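Side-chain contacts in RimK domain protein ATP-grasp (Sphaerobacter thermophilus, PDB 5I47), which is probably an ATP-grasp ligase of the RimK and LysX type, binding ATP and metal ions to join an amino acid to a carboxylate: residues H98-L101 / P105-E108; Q171-R176 / V240-G245; Q179-V184 / A217-L222; R225-E228 / T234-V237. All coordinates share one frame; numbering follows the deposited sequence.

Contact 1 (H98-L101 / P105-E108)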
loop_
_atom_site.group_PDB
_atom_site.type_symbol
_atom_site.label_atom_id
_atom_site.label_comp_id
_atom_site.label_asym_id
_atom_site.label_seq_id
_atom_site.Cartn_x
_atom_site.Cartn_y
_atom_site.Cartn_z
ATOM N N HIS B 98 -9.038 -11.434 -0.694
ATOM C CA HIS B 98 -9.220 -12.137 -1.960
ATOM C C HIS B 98 -9.428 -13.630 -1.747
ATOM O O HIS B 98 -10.293 -14.239 -2.389
ATOM C CB HIS B 98 -8.014 -11.889 -2.865
ATOM C CG HIS B 98 -8.278 -12.157 -4.313
ATOM N ND1 HIS B 98 -8.205 -13.420 -4.863
ATOM C CD2 HIS B 98 -8.618 -11.324 -5.325
ATOM C CE1 HIS B 98 -8.487 -13.352 -6.151
ATOM N NE2 HIS B 98 -8.742 -12.092 -6.458
ATOM N N LEU B 99 -8.644 -14.240 -0.851
ATOM C CA LEU B 99 -8.800 -15.667 -0.576
ATOM C C LEU B 99 -10.134 -15.958 0.102
ATOM O O LEU B 99 -10.775 -16.974 -0.186
ATOM C CB LEU B 99 -7.635 -16.162 0.284
ATOM C CG LEU B 99 -6.257 -16.082 -0.377
ATOM C CD1 LEU B 99 -5.165 -16.381 0.628
ATOM C CD2 LEU B 99 -6.158 -17.028 -1.575
ATOM N N ILE B 100 -10.571 -15.074 1.002
ATOM C CA ILE B 100 -11.866 -15.250 1.655
ATOM C C ILE B 100 -12.990 -15.218 0.626
ATOM O O ILE B 100 -13.868 -16.090 0.613
ATOM C CB ILE B 100 -12.067 -14.182 2.744
ATOM C CG1 ILE B 100 -11.101 -14.422 3.912
ATOM C CG2 ILE B 100 -13.514 -14.159 3.217
ATOM C CD1 ILE B 100 -11.272 -13.452 5.053
ATOM N N LEU B 101 -12.986 -14.209 -0.250
ATOM C CA LEU B 101 -14.014 -14.125 -1.285
ATOM C C LEU B 101 -13.958 -15.302 -2.251
ATOM O O LEU B 101 -14.976 -15.633 -2.862
ATOM C CB LEU B 101 -13.885 -12.809 -2.055
ATOM C CG LEU B 101 -14.354 -11.561 -1.309
ATOM C CD1 LEU B 101 -13.921 -10.314 -2.038
ATOM C CD2 LEU B 101 -15.864 -11.578 -1.140
ATOM N N PRO B 105 -9.538 -21.682 2.225
ATOM C CA PRO B 105 -9.345 -21.646 3.681
ATOM C C PRO B 105 -8.080 -20.894 4.073
ATOM O O PRO B 105 -7.011 -21.092 3.491
ATOM C CB PRO B 105 -9.259 -23.127 4.064
ATOM C CG PRO B 105 -8.846 -23.818 2.805
ATOM C CD PRO B 105 -9.499 -23.055 1.697
ATOM N N VAL B 106 -8.221 -20.025 5.068
ATOM C CA VAL B 106 -7.117 -19.260 5.648
ATOM C C VAL B 106 -7.258 -19.296 7.163
ATOM O O VAL B 106 -8.345 -19.566 7.688
ATOM C CB VAL B 106 -7.105 -17.799 5.145
ATOM C CG1 VAL B 106 -6.748 -17.747 3.670
ATOM C CG2 VAL B 106 -8.450 -17.141 5.384
ATOM N N PRO B 107 -6.170 -19.051 7.890
ATOM C CA PRO B 107 -6.259 -19.069 9.353
ATOM C C PRO B 107 -7.150 -17.954 9.872
ATOM O O PRO B 107 -7.348 -16.921 9.228
ATOM C CB PRO B 107 -4.810 -18.870 9.808
ATOM C CG PRO B 107 -3.987 -19.253 8.648
ATOM C CD PRO B 107 -4.781 -18.865 7.441
ATOM N N GLU B 108 -7.705 -18.190 11.058
ATOM C CA GLU B 108 -8.506 -17.174 11.721
ATOM C C GLU B 108 -7.670 -15.915 11.910
ATOM O O GLU B 108 -6.549 -15.973 12.419
ATOM C CB GLU B 108 -9.012 -17.699 13.065
ATOM C CG GLU B 108 -10.106 -16.854 13.693
ATOM C CD GLU B 108 -11.409 -16.915 12.921
ATOM O OE1 GLU B 108 -11.619 -17.894 12.175
ATOM O OE2 GLU B 108 -12.225 -15.980 13.059
#
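V106 fits against L99 and I100, so the chain leaving helix 92-101 folds back on the last turn of that helix. Three residues separate the two segments, and the contact is local. It is made by aliphatic carbons, with no hydrogen bond across it. P105 opens the second segment, its CB directed away from the helix. Its CA lies 7.2 Å from I100 CA, the nearest CA pair of the two segments. Its backbone is hydrogen-bonded to V248.

V106 follows, and its CB points toward the helix. The two methyls divide the work. CG1 lies 3.7 Å from L99 CD1 and 3.8 Å from L99 CB, so it meets both the base and one tip of the leucine. CG2 takes I100, with V106 CG2 4.1 Å from I100 CG1. The torsion of V106 (chi1 -68°) sets CG1 opposite its carbonyl carbon and CG2 between N and C, which spreads the methyls over the two neighbouring helix residues. The isoleucine crosses the valine at about a right angle. L99 is buried, whereas I100 stands at the margin, against P44 of the second subunit and near a bound glycerol that is probably from the crystallisation liquor. V106 O has a weak hydrogen bond to this glycerol.

P107 and E108 then lead away from the helix. E108 OE2 forms a salt bridge with R110. The contact therefore lies between the end of helix 92-101 and the start of strand 109-112, with strand 167-171 alongside P107 and E108.

Contact 2 (Q171-R176 / V240-G245)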
loop_
_atom_site.group_PDB
_atom_site.type_symbol
_atom_site.label_atom_id
_atom_site.label_comp_id
_atom_site.label_asym_id
_atom_site.label_seq_id
_atom_site.Cartn_x
_atom_site.Cartn_y
_atom_site.Cartn_z
ATOM N N GLN B 171 -4.246 -16.654 13.870
ATOM C CA GLN B 171 -4.052 -17.896 14.602
ATOM C C GLN B 171 -2.879 -18.677 14.026
ATOM O O GLN B 171 -2.668 -18.712 12.810
ATOM C CB GLN B 171 -5.327 -18.739 14.557
ATOM C CG GLN B 171 -5.195 -20.111 15.194
ATOM C CD GLN B 171 -6.539 -20.766 15.435
ATOM O OE1 GLN B 171 -7.045 -21.510 14.592
ATOM N NE2 GLN B 171 -7.131 -20.487 16.591
ATOM N N PHE B 172 -2.103 -19.295 14.911
ATOM C CA PHE B 172 -0.950 -20.088 14.516
ATOM C C PHE B 172 -1.342 -21.556 14.429
ATOM O O PHE B 172 -1.881 -22.118 15.388
ATOM C CB PHE B 172 0.207 -19.914 15.499
ATOM C CG PHE B 172 1.481 -20.560 15.045
ATOM C CD1 PHE B 172 2.247 -19.978 14.049
ATOM C CD2 PHE B 172 1.911 -21.751 15.604
ATOM C CE1 PHE B 172 3.422 -20.567 13.621
ATOM C CE2 PHE B 172 3.086 -22.347 15.180
ATOM C CZ PHE B 172 3.842 -21.752 14.186
ATOM N N ILE B 173 -1.072 -22.167 13.281
ATOM C CA ILE B 173 -1.347 -23.585 13.070
ATOM C C ILE B 173 -0.015 -24.308 12.922
ATOM O O ILE B 173 0.572 -24.299 11.832
ATOM C CB ILE B 173 -2.248 -23.800 11.846
ATOM C CG1 ILE B 173 -3.416 -22.809 11.867
ATOM C CG2 ILE B 173 -2.755 -25.235 11.806
ATOM C CD1 ILE B 173 -4.334 -22.916 10.673
ATOM N N PRO B 174 0.505 -24.937 13.978
ATOM C CA PRO B 174 1.844 -25.534 13.890
ATOM C C PRO B 174 1.857 -26.765 12.997
ATOM O O PRO B 174 0.912 -27.559 12.984
ATOM C CB PRO B 174 2.169 -25.893 15.346
ATOM C CG PRO B 174 0.837 -26.104 15.975
ATOM C CD PRO B 174 -0.100 -25.131 15.311
ATOM N N ALA B 175 2.942 -26.916 12.245
ATOM C CA ALA B 175 3.100 -28.014 11.305
ATOM C C ALA B 175 4.297 -28.865 11.700
ATOM O O ALA B 175 5.316 -28.343 12.165
ATOM C CB ALA B 175 3.271 -27.495 9.874
ATOM N N ARG B 176 4.171 -30.179 11.516
ATOM C CA ARG B 176 5.247 -31.113 11.848
ATOM C C ARG B 176 6.342 -31.139 10.791
ATOM O O ARG B 176 6.787 -32.215 10.381
ATOM C CB ARG B 176 4.666 -32.508 12.064
ATOM N N VAL B 240 -0.331 -25.085 5.173
ATOM C CA VAL B 240 -0.188 -25.915 6.364
ATOM C C VAL B 240 -1.309 -26.945 6.349
ATOM O O VAL B 240 -2.489 -26.581 6.289
ATOM C CB VAL B 240 -0.222 -25.085 7.657
ATOM C CG1 VAL B 240 -0.263 -25.999 8.875
ATOM C CG2 VAL B 240 0.989 -24.172 7.731
ATOM N N GLU B 241 -0.942 -28.225 6.398
ATOM C CA GLU B 241 -1.933 -29.292 6.388
ATOM C C GLU B 241 -2.478 -29.519 7.790
ATOM O O GLU B 241 -1.729 -29.524 8.770
ATOM C CB GLU B 241 -1.327 -30.587 5.852
ATOM C CG GLU B 241 -0.619 -30.440 4.522
ATOM C CD GLU B 241 -0.337 -31.776 3.870
ATOM O OE1 GLU B 241 -1.284 -32.381 3.318
ATOM O OE2 GLU B 241 0.826 -32.231 3.919
ATOM N N THR B 242 -3.793 -29.698 7.884
ATOM C CA THR B 242 -4.460 -29.946 9.153
ATOM C C THR B 242 -5.334 -31.188 9.025
ATOM O O THR B 242 -5.421 -31.811 7.961
ATOM C CB THR B 242 -5.308 -28.744 9.592
ATOM O OG1 THR B 242 -6.520 -28.707 8.830
ATOM C CG2 THR B 242 -4.547 -27.439 9.392
ATOM N N GLY B 243 -5.981 -31.553 10.132
ATOM C CA GLY B 243 -6.965 -32.617 10.122
ATOM C C GLY B 243 -8.297 -32.233 9.523
ATOM O O GLY B 243 -9.111 -33.114 9.227
ATOM N N ASP B 244 -8.536 -30.937 9.342
ATOM C CA ASP B 244 -9.729 -30.443 8.673
ATOM C C ASP B 244 -9.498 -30.149 7.196
ATOM O O ASP B 244 -10.470 -30.000 6.448
ATOM C CB ASP B 244 -10.240 -29.173 9.373
ATOM C CG ASP B 244 -10.304 -29.322 10.884
ATOM O OD1 ASP B 244 -9.988 -28.344 11.596
ATOM O OD2 ASP B 244 -10.669 -30.418 11.360
ATOM N N GLY B 245 -8.242 -30.071 6.762
ATOM C CA GLY B 245 -7.914 -29.742 5.397
ATOM C C GLY B 245 -6.710 -28.826 5.332
ATOM O O GLY B 245 -6.176 -28.398 6.360
#
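The turn between antiparallel strands 235-241 and 246-253 begins beside the linker that follows strand 167-171, and V240 and T242 of the turn side meet I173 and A175 of the linker. V240 CG1 is the central atom. It lies 3.5 Å from I173 O, 3.9 Å from I173 CG2 and 4.0 Å from A175 CB. The valine torsion (chi1 172°) puts this methyl opposite its own backbone N and beside its carbonyl carbon, where it is lodged between the two linker residues. I173 uses the same methyl twice, because I173 CG2 also lies 3.7 Å from T242 CG2. The isoleucine slants across both partners.

Residues 171-176 pass from the four-stranded antiparallel sheet that contains 167-171 to the five-stranded sheet that contains 180-187. The two sheets fit the cores of the two alpha+beta subdomains of the ATP-grasp fold. In relatives the nucleotide is bound between such subdomains.

T242 works in two directions. Its methyl faces the linker, and its hydroxyl faces inward to the turn. T242 OG1 accepts from D244 N at 3.0 Å with an N-H...O angle of 137°, which makes an ST turn. T242 OG1 also lies 2.5 Å from G245 O, a distance too short to be taken as exact. G245 has a positive phi of 140°, a backbone shape that glycine adopts readily. V240 is paired with V247 through the backbone. The CB of E241 points away from the linker, and its OE2 is hydrogen-bonded to Y212 OH.

Contact 3 (Q179-V184 / A217-L222)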
loop_
_atom_site.group_PDB
_atom_site.type_symbol
_atom_site.label_atom_id
_atom_site.label_comp_id
_atom_site.label_asym_id
_atom_site.label_seq_id
_atom_site.Cartn_x
_atom_site.Cartn_y
_atom_site.Cartn_z
ATOM N N GLN B 179 4.411 -31.030 7.124
ATOM C CA GLN B 179 3.170 -30.370 6.739
ATOM C C GLN B 179 3.383 -28.906 6.370
ATOM O O GLN B 179 2.407 -28.185 6.140
ATOM C CB GLN B 179 2.140 -30.492 7.866
ATOM C CG GLN B 179 1.653 -31.915 8.091
ATOM C CD GLN B 179 1.524 -32.274 9.561
ATOM O OE1 GLN B 179 1.949 -31.522 10.439
ATOM N NE2 GLN B 179 0.938 -33.436 9.833
ATOM N N SER B 180 4.639 -28.454 6.322
ATOM C CA SER B 180 4.981 -27.112 5.852
ATOM C C SER B 180 5.145 -27.180 4.338
ATOM O O SER B 180 6.250 -27.198 3.793
ATOM C CB SER B 180 6.241 -26.601 6.539
ATOM O OG SER B 180 6.095 -26.605 7.949
ATOM N N VAL B 181 4.013 -27.217 3.655
ATOM C CA VAL B 181 3.956 -27.428 2.214
ATOM C C VAL B 181 4.120 -26.097 1.491
ATOM O O VAL B 181 3.702 -25.039 1.975
ATOM C CB VAL B 181 2.635 -28.132 1.835
ATOM C CG1 VAL B 181 2.451 -28.184 0.329
ATOM C CG2 VAL B 181 2.606 -29.533 2.425
ATOM N N ARG B 182 4.750 -26.155 0.318
ATOM C CA ARG B 182 4.976 -24.992 -0.534
ATOM C C ARG B 182 4.564 -25.358 -1.954
ATOM O O ARG B 182 5.210 -26.197 -2.592
ATOM C CB ARG B 182 6.441 -24.564 -0.480
ATOM C CG ARG B 182 6.815 -23.462 -1.440
ATOM C CD ARG B 182 8.252 -23.643 -1.898
ATOM N NE ARG B 182 8.841 -22.393 -2.361
ATOM C CZ ARG B 182 9.948 -22.318 -3.088
ATOM N NH1 ARG B 182 10.582 -23.425 -3.445
ATOM N NH2 ARG B 182 10.414 -21.136 -3.465
ATOM N N LEU B 183 3.488 -24.739 -2.445
ATOM C CA LEU B 183 2.976 -24.993 -3.791
ATOM C C LEU B 183 3.655 -24.035 -4.761
ATOM O O LEU B 183 3.445 -22.819 -4.689
ATOM C CB LEU B 183 1.461 -24.818 -3.840
ATOM C CG LEU B 183 0.588 -25.560 -2.829
ATOM C CD1 LEU B 183 -0.868 -25.147 -2.996
ATOM C CD2 LEU B 183 0.738 -27.061 -2.982
ATOM N N VAL B 184 4.454 -24.577 -5.676
ATOM C CA VAL B 184 5.219 -23.766 -6.620
ATOM C C VAL B 184 4.420 -23.619 -7.908
ATOM O O VAL B 184 4.174 -24.603 -8.612
ATOM C CB VAL B 184 6.597 -24.385 -6.901
ATOM C CG1 VAL B 184 7.309 -23.611 -8.003
ATOM C CG2 VAL B 184 7.436 -24.412 -5.635
ATOM N N ALA B 217 -2.587 -35.283 -4.878
ATOM C CA ALA B 217 -3.839 -34.905 -5.531
ATOM C C ALA B 217 -4.599 -33.800 -4.798
ATOM O O ALA B 217 -5.070 -32.858 -5.446
ATOM C CB ALA B 217 -4.738 -36.132 -5.697
ATOM N N PRO B 218 -4.771 -33.875 -3.470
ATOM C CA PRO B 218 -5.524 -32.804 -2.791
ATOM C C PRO B 218 -4.838 -31.451 -2.857
ATOM O O PRO B 218 -5.508 -30.431 -3.057
ATOM C CB PRO B 218 -5.640 -33.319 -1.349
ATOM C CG PRO B 218 -4.510 -34.268 -1.197
ATOM C CD PRO B 218 -4.394 -34.942 -2.524
ATOM N N LEU B 219 -3.513 -31.413 -2.699
ATOM C CA LEU B 219 -2.798 -30.146 -2.819
ATOM C C LEU B 219 -2.782 -29.648 -4.258
ATOM O O LEU B 219 -2.780 -28.434 -4.490
ATOM C CB LEU B 219 -1.373 -30.290 -2.290
ATOM C CG LEU B 219 -1.232 -30.595 -0.799
ATOM C CD1 LEU B 219 0.224 -30.840 -0.451
ATOM C CD2 LEU B 219 -1.807 -29.470 0.041
ATOM N N THR B 220 -2.762 -30.563 -5.232
ATOM C CA THR B 220 -2.859 -30.154 -6.629
ATOM C C THR B 220 -4.201 -29.491 -6.909
ATOM O O THR B 220 -4.267 -28.478 -7.617
ATOM C CB THR B 220 -2.649 -31.360 -7.549
ATOM O OG1 THR B 220 -1.314 -31.856 -7.389
ATOM C CG2 THR B 220 -2.873 -30.977 -9.008
ATOM N N ALA B 221 -5.280 -30.040 -6.347
ATOM C CA ALA B 221 -6.593 -29.426 -6.517
ATOM C C ALA B 221 -6.631 -28.034 -5.902
ATOM O O ALA B 221 -7.215 -27.107 -6.477
ATOM C CB ALA B 221 -7.671 -30.319 -5.901
ATOM N N LEU B 222 -6.001 -27.866 -4.737
ATOM C CA LEU B 222 -5.942 -26.553 -4.103
ATOM C C LEU B 222 -5.152 -25.569 -4.956
ATOM O O LEU B 222 -5.587 -24.431 -5.168
ATOM C CB LEU B 222 -5.328 -26.677 -2.708
ATOM C CG LEU B 222 -5.191 -25.407 -1.865
ATOM C CD1 LEU B 222 -6.552 -24.806 -1.573
ATOM C CD2 LEU B 222 -4.437 -25.700 -0.574
#
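V181 and L219 meet tip to tip where strand 180-187 packs against helix 216-230, and this is the tight part of the contact. V181 CG1 lies 3.6 Å from L219 CD1, and V181 CG2 is 4.0 Å from L219 CD1. The leucine tip is thus set against both methyls of the valine. L183 packs against the base of the same leucine, with L183 CD2 3.9 Å from L219 CB. The two leucines cross at about a right angle. A chi1 of -65° sets L219 CG anti to the carbonyl carbon, which brings CD1 to V181; CB, fixed by the backbone, meets L183.

The axes of strand 180-184 and helix segment 217-222 approach to 9.8 Å at a crossing angle of -52°. This is a helix lying over one face of the five-stranded antiparallel sheet of the ATP-grasp domain. V181 and L183 point toward it, and R182 between them serves the other face. There R182 forms a salt bridge with E194 and a cation-pi contact with Y209.

One turn further along the helix the fit is looser. L222 CD2 lies 4.3 Å from L183 CD1. The far side of the helix carries A217, P218 and A221, which are exposed. T220 points away from the strand, and its OG1 is hydrogen-bonded to P216 O. I193 of strand 190-196 touches both V181 and L219, and Y212 does the same from a loop.

Contact 4 (R225-E228 / T234-V237)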
loop_
_atom_site.group_PDB
_atom_site.type_symbol
_atom_site.label_atom_id
_atom_site.label_comp_id
_atom_site.label_asym_id
_atom_site.label_seq_id
_atom_site.Cartn_x
_atom_site.Cartn_y
_atom_site.Cartn_z
ATOM N N ARG B 225 -7.233 -24.355 -7.927
ATOM C CA ARG B 225 -8.196 -23.315 -7.585
ATOM C C ARG B 225 -7.503 -21.978 -7.372
ATOM O O ARG B 225 -8.023 -20.932 -7.775
ATOM C CB ARG B 225 -8.978 -23.702 -6.335
ATOM C CG ARG B 225 -9.876 -24.905 -6.498
ATOM C CD ARG B 225 -10.790 -25.011 -5.298
ATOM N NE ARG B 225 -11.589 -23.800 -5.136
ATOM C CZ ARG B 225 -12.099 -23.392 -3.979
ATOM N NH1 ARG B 225 -11.883 -24.092 -2.874
ATOM N NH2 ARG B 225 -12.817 -22.279 -3.926
ATOM N N ILE B 226 -6.331 -21.995 -6.733
ATOM C CA ILE B 226 -5.596 -20.758 -6.488
ATOM C C ILE B 226 -5.214 -20.097 -7.805
ATOM O O ILE B 226 -5.383 -18.885 -7.978
ATOM C CB ILE B 226 -4.366 -21.039 -5.607
ATOM C CG1 ILE B 226 -4.813 -21.401 -4.190
ATOM C CG2 ILE B 226 -3.425 -19.844 -5.605
ATOM C CD1 ILE B 226 -3.680 -21.814 -3.276
ATOM N N ILE B 227 -4.713 -20.883 -8.759
ATOM C CA ILE B 227 -4.385 -20.332 -10.071
ATOM C C ILE B 227 -5.638 -19.783 -10.750
ATOM O O ILE B 227 -5.608 -18.713 -11.370
ATOM C CB ILE B 227 -3.685 -21.399 -10.932
ATOM C CG1 ILE B 227 -2.361 -21.811 -10.292
ATOM C CG2 ILE B 227 -3.445 -20.889 -12.345
ATOM C CD1 ILE B 227 -1.694 -22.971 -10.991
ATOM N N GLU B 228 -6.762 -20.494 -10.623
ATOM C CA GLU B 228 -7.995 -20.082 -11.292
ATOM C C GLU B 228 -8.519 -18.761 -10.745
ATOM O O GLU B 228 -8.992 -17.911 -11.510
ATOM C CB GLU B 228 -9.061 -21.168 -11.143
ATOM C CG GLU B 228 -9.087 -22.202 -12.254
ATOM C CD GLU B 228 -9.490 -21.603 -13.587
ATOM O OE1 GLU B 228 -8.601 -21.441 -14.455
ATOM O OE2 GLU B 228 -10.692 -21.281 -13.759
ATOM N N THR B 234 4.332 -16.356 -11.303
ATOM C CA THR B 234 5.466 -17.064 -10.716
ATOM C C THR B 234 5.448 -16.787 -9.217
ATOM O O THR B 234 5.914 -15.737 -8.767
ATOM C CB THR B 234 6.779 -16.625 -11.362
ATOM O OG1 THR B 234 6.845 -15.195 -11.391
ATOM C CG2 THR B 234 6.864 -17.144 -12.782
ATOM N N TYR B 235 4.897 -17.724 -8.444
ATOM C CA TYR B 235 4.750 -17.516 -7.010
ATOM C C TYR B 235 4.706 -18.857 -6.292
ATOM O O TYR B 235 4.619 -19.918 -6.912
ATOM C CB TYR B 235 3.503 -16.676 -6.686
ATOM C CG TYR B 235 2.171 -17.191 -7.211
ATOM C CD1 TYR B 235 1.461 -18.175 -6.529
ATOM C CD2 TYR B 235 1.604 -16.658 -8.365
ATOM C CE1 TYR B 235 0.235 -18.630 -6.995
ATOM C CE2 TYR B 235 0.381 -17.104 -8.837
ATOM C CZ TYR B 235 -0.300 -18.092 -8.149
ATOM O OH TYR B 235 -1.522 -18.536 -8.620
ATOM N N ALA B 236 4.765 -18.794 -4.962
ATOM C CA ALA B 236 4.773 -19.972 -4.106
ATOM C C ALA B 236 3.779 -19.783 -2.970
ATOM O O ALA B 236 3.866 -18.802 -2.225
ATOM C CB ALA B 236 6.171 -20.225 -3.544
ATOM N N VAL B 237 2.842 -20.718 -2.833
ATOM C CA VAL B 237 1.806 -20.660 -1.807
ATOM C C VAL B 237 2.273 -21.464 -0.598
ATOM O O VAL B 237 2.501 -22.677 -0.699
ATOM C CB VAL B 237 0.464 -21.194 -2.333
ATOM C CG1 VAL B 237 -0.648 -20.926 -1.335
ATOM C CG2 VAL B 237 0.130 -20.584 -3.686
#
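I226 and I227 of helix 216-230 face Y235 and V237 of strand 235-241, and the backbones stand well apart. The I226 and V237 CA atoms are 8.8 Å apart, and those of I227 and Y235 10.0 Å apart. The chain turns from helix into strand over a few residues, and the helix covers the sheet strand that follows it. This is a helix packed on one face of the five-stranded antiparallel sheet of the ATP-grasp domain. Strand 235-241 lies between 180-187 and 246-253. A236 pairs through its backbone with A252.

Side chains alternate along the strand. Y235 and V237 point to the helix. I226 and V237 meet tip to tip, with I226 CD1 3.7 Å from V237 CG1 and 4.0 Å from V237 CG2. V237 CG2 also sits at the edge of the Y235 ring, in its plane. I226 CG2 reaches the same ring obliquely, 4.1 Å from Y235 CE1. CD1 meets V237 alone, while CG2 touches both Y235 and V237.

The tyrosine torsion (chi1 56°) holds CG between N and the carbonyl carbon, and the ring extends toward the helix. V248 of strand 246-253 flanks I226 and V237. V185 flanks I227 and Y235. The phenol oxygen lies against both isoleucines, with Y235 OH 3.7 Å from I227 CA and 3.8 Å from both I227 CG1 and I226 CG2. Y235 OH is also hydrogen-bonded to G231 O, just beyond the helix end.

Contacts 3 and 4 lie on one helix, 216-230, and on neighbouring strands of the five-stranded sheet, with centres about 10 Å apart. Their strands are joined by a probable hydrogen bond, L183 O to V237 N at 2.9 Å. Contact 2 uses the far end of strand 235-241, with its centre about 19 Å from that of contact 4. It touches contact 3 where A175 CB is 3.5 Å from S180 OG. Contact 1 belongs to the other side of the linker. E108 O and Q171 N, 2.8 Å apart, form a probable hydrogen bond to contact 2. The glycerol beside contact 1 probably comes from the crystallisation liquor and does not locate the active site.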